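Local coordinates for protein alanine dehydrogenase (PDB 1OMO) that catalyses the NAD-dependent oxidative deamination of alanine to pyruvate and the reverse reductive amination, working as a homodimer, at residues 140-145 with 167-172. Residues are numbered along the deposited sequence; the frame is centred on the assembly and turned at random.
Sequences QLEALR and VSYCED
Tyr169 and Glu142 join two neighbouring helices of the NAD-binding domain, 135-147 and 160-172, in a sparse side-chain contact whose polar part lies outside a small apolar patch. The segment axes run in roughly the same direction, 12.4 Å apart at closest approach and inclined by 29°, so contact is made by side chains alone. With CG anti to the backbone N (chi1 177°), the ring of Tyr169 reaches the gap between the helices and donates a very short hydrogen bond from OH to OE1 of Glu142, 2.5 Å. OE1 lies at the ring edge, close to the ring plane, while the carboxylate is turned 83° from that plane. One helical turn on, Arg145 brings both NE (2.9 Å) and NH2 (3.0 Å) to OE2 of Glu142, which also pairs with Arg146. With alanine in place of Glu142, the Tyr169 hydroxyl would probably lose its acceptor and the two arginines their shared carboxylate. Deeper, Leu141 sets CD1 4.2 Å from CE2 of Tyr169 and CG 4.4 Å from SG of Cys170; beyond it lies Phe130 of strand 127-131, and Cys170 rests on Ala177 of strand 177-179. Two roughly parallel helices following successive strands of one parallel sheet, 127-131 and 152-156, form the opening beta-alpha-beta-alpha unit of the Rossmann fold.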
loop_
_atom_site.group_PDB
_atom_site.type_symbol
_atom_site.label_atom_id
_atom_site.label_comp_id
_atom_site.label_asym_id
_atom_site.label_seq_id
_atom_site.Cartn_x
_atom_site.Cartn_y
_atom_site.Cartn_z
ATOM N N GLN A 140 -6.449 16.499 -20.303
ATOM C CA GLN A 140 -6.871 17.759 -19.729
ATOM C C GLN A 140 -7.806 18.443 -20.756
ATOM O O GLN A 140 -8.886 18.922 -20.404
ATOM C CB GLN A 140 -5.643 18.604 -19.451
ATOM C CG GLN A 140 -5.831 19.641 -18.416
ATOM C CD GLN A 140 -5.769 19.111 -16.981
ATOM O OE1 GLN A 140 -6.202 19.797 -16.067
ATOM N NE2 GLN A 140 -5.226 17.914 -16.782
ATOM N N LEU A 141 -7.378 18.466 -22.021
ATOM C CA LEU A 141 -8.132 19.069 -23.113
ATOM C C LEU A 141 -9.537 18.484 -23.185
ATOM O O LEU A 141 -10.498 19.225 -23.274
ATOM C CB LEU A 141 -7.399 18.823 -24.436
ATOM C CG LEU A 141 -7.834 19.387 -25.802
ATOM C CD1 LEU A 141 -8.898 18.530 -26.365
ATOM C CD2 LEU A 141 -8.305 20.831 -25.698
ATOM N N GLU A 142 -9.642 17.158 -23.131
ATOM C CA GLU A 142 -10.925 16.488 -23.199
ATOM C C GLU A 142 -11.828 16.788 -21.997
ATOM O O GLU A 142 -13.025 16.925 -22.157
ATOM C CB GLU A 142 -10.747 14.970 -23.343
ATOM C CG GLU A 142 -10.158 14.532 -24.657
ATOM C CD GLU A 142 -11.094 14.730 -25.853
ATOM O OE1 GLU A 142 -10.614 14.615 -27.008
ATOM O OE2 GLU A 142 -12.301 14.984 -25.650
ATOM N N ALA A 143 -11.267 16.853 -20.799
ATOM C CA ALA A 143 -12.080 17.166 -19.641
ATOM C C ALA A 143 -12.589 18.613 -19.751
ATOM O O ALA A 143 -13.780 18.893 -19.502
ATOM C CB ALA A 143 -11.279 17.005 -18.388
ATOM N N LEU A 144 -11.683 19.522 -20.111
ATOM C CA LEU A 144 -12.010 20.930 -20.228
ATOM C C LEU A 144 -13.091 21.235 -21.263
ATOM O O LEU A 144 -13.923 22.142 -21.063
ATOM C CB LEU A 144 -10.738 21.749 -20.536
ATOM C CG LEU A 144 -9.678 21.887 -19.429
ATOM C CD1 LEU A 144 -8.381 22.449 -20.003
ATOM C CD2 LEU A 144 -10.215 22.823 -18.325
ATOM N N ARG A 145 -13.111 20.512 -22.372
ATOM C CA ARG A 145 -14.151 20.832 -23.301
ATOM C C ARG A 145 -15.495 20.300 -22.829
ATOM O O ARG A 145 -16.507 20.558 -23.441
ATOM C CB ARG A 145 -13.813 20.392 -24.725
ATOM C CG ARG A 145 -13.619 18.956 -24.956
ATOM C CD ARG A 145 -13.324 18.791 -26.425
ATOM N NE ARG A 145 -13.332 17.395 -26.807
ATOM C CZ ARG A 145 -13.703 16.964 -28.006
ATOM N NH1 ARG A 145 -14.101 17.828 -28.924
ATOM N NH2 ARG A 145 -13.634 15.671 -28.294
ATOM N N VAL A 167 -1.975 19.804 -31.814
ATOM C CA VAL A 167 -2.686 20.826 -32.558
ATOM C C VAL A 167 -3.580 20.201 -33.626
ATOM O O VAL A 167 -4.708 20.613 -33.817
ATOM C CB VAL A 167 -1.684 21.801 -33.196
ATOM C CG1 VAL A 167 -2.350 22.577 -34.350
ATOM C CG2 VAL A 167 -1.181 22.771 -32.137
ATOM N N SER A 168 -3.062 19.192 -34.306
ATOM C CA SER A 168 -3.802 18.483 -35.344
ATOM C C SER A 168 -5.006 17.725 -34.731
ATOM O O SER A 168 -6.084 17.617 -35.365
ATOM C CB SER A 168 -2.843 17.508 -36.045
ATOM O OG SER A 168 -3.394 16.958 -37.221
ATOM N N TYR A 169 -4.817 17.203 -33.509
ATOM C CA TYR A 169 -5.864 16.465 -32.780
ATOM C C TYR A 169 -7.040 17.416 -32.500
ATOM O O TYR A 169 -8.212 17.050 -32.622
ATOM C CB TYR A 169 -5.290 15.927 -31.449
ATOM C CG TYR A 169 -6.282 15.196 -30.535
ATOM C CD1 TYR A 169 -6.343 13.795 -30.509
ATOM C CD2 TYR A 169 -7.129 15.901 -29.664
ATOM C CE1 TYR A 169 -7.211 13.127 -29.648
ATOM C CE2 TYR A 169 -8.006 15.226 -28.789
ATOM C CZ TYR A 169 -8.036 13.842 -28.789
ATOM O OH TYR A 169 -8.854 13.147 -27.910
ATOM N N CYS A 170 -6.697 18.642 -32.117
ATOM C CA CYS A 170 -7.676 19.678 -31.843
ATOM C C CYS A 170 -8.455 19.985 -33.112
ATOM O O CYS A 170 -9.675 19.842 -33.153
ATOM C CB CYS A 170 -6.982 20.964 -31.375
ATOM S SG CYS A 170 -6.389 20.938 -29.685
ATOM N N GLU A 171 -7.753 20.424 -34.147
ATOM C CA GLU A 171 -8.434 20.761 -35.380
ATOM C C GLU A 171 -9.384 19.644 -35.793
ATOM O O GLU A 171 -10.539 19.906 -36.112
ATOM C CB GLU A 171 -7.424 21.047 -36.493
ATOM C CG GLU A 171 -7.556 22.448 -37.085
ATOM C CD GLU A 171 -6.444 23.373 -36.662
ATOM O OE1 GLU A 171 -5.262 23.025 -36.919
ATOM O OE2 GLU A 171 -6.753 24.452 -36.095
ATOM N N ASP A 172 -8.918 18.400 -35.751
ATOM C CA ASP A 172 -9.771 17.290 -36.151
ATOM C C ASP A 172 -11.146 17.385 -35.524
ATOM O O ASP A 172 -12.136 17.106 -36.188
ATOM C CB ASP A 172 -9.127 15.940 -35.814
ATOM C CG ASP A 172 -8.040 15.557 -36.809
ATOM O OD1 ASP A 172 -7.329 14.542 -36.593
ATOM O OD2 ASP A 172 -7.903 16.290 -37.817
#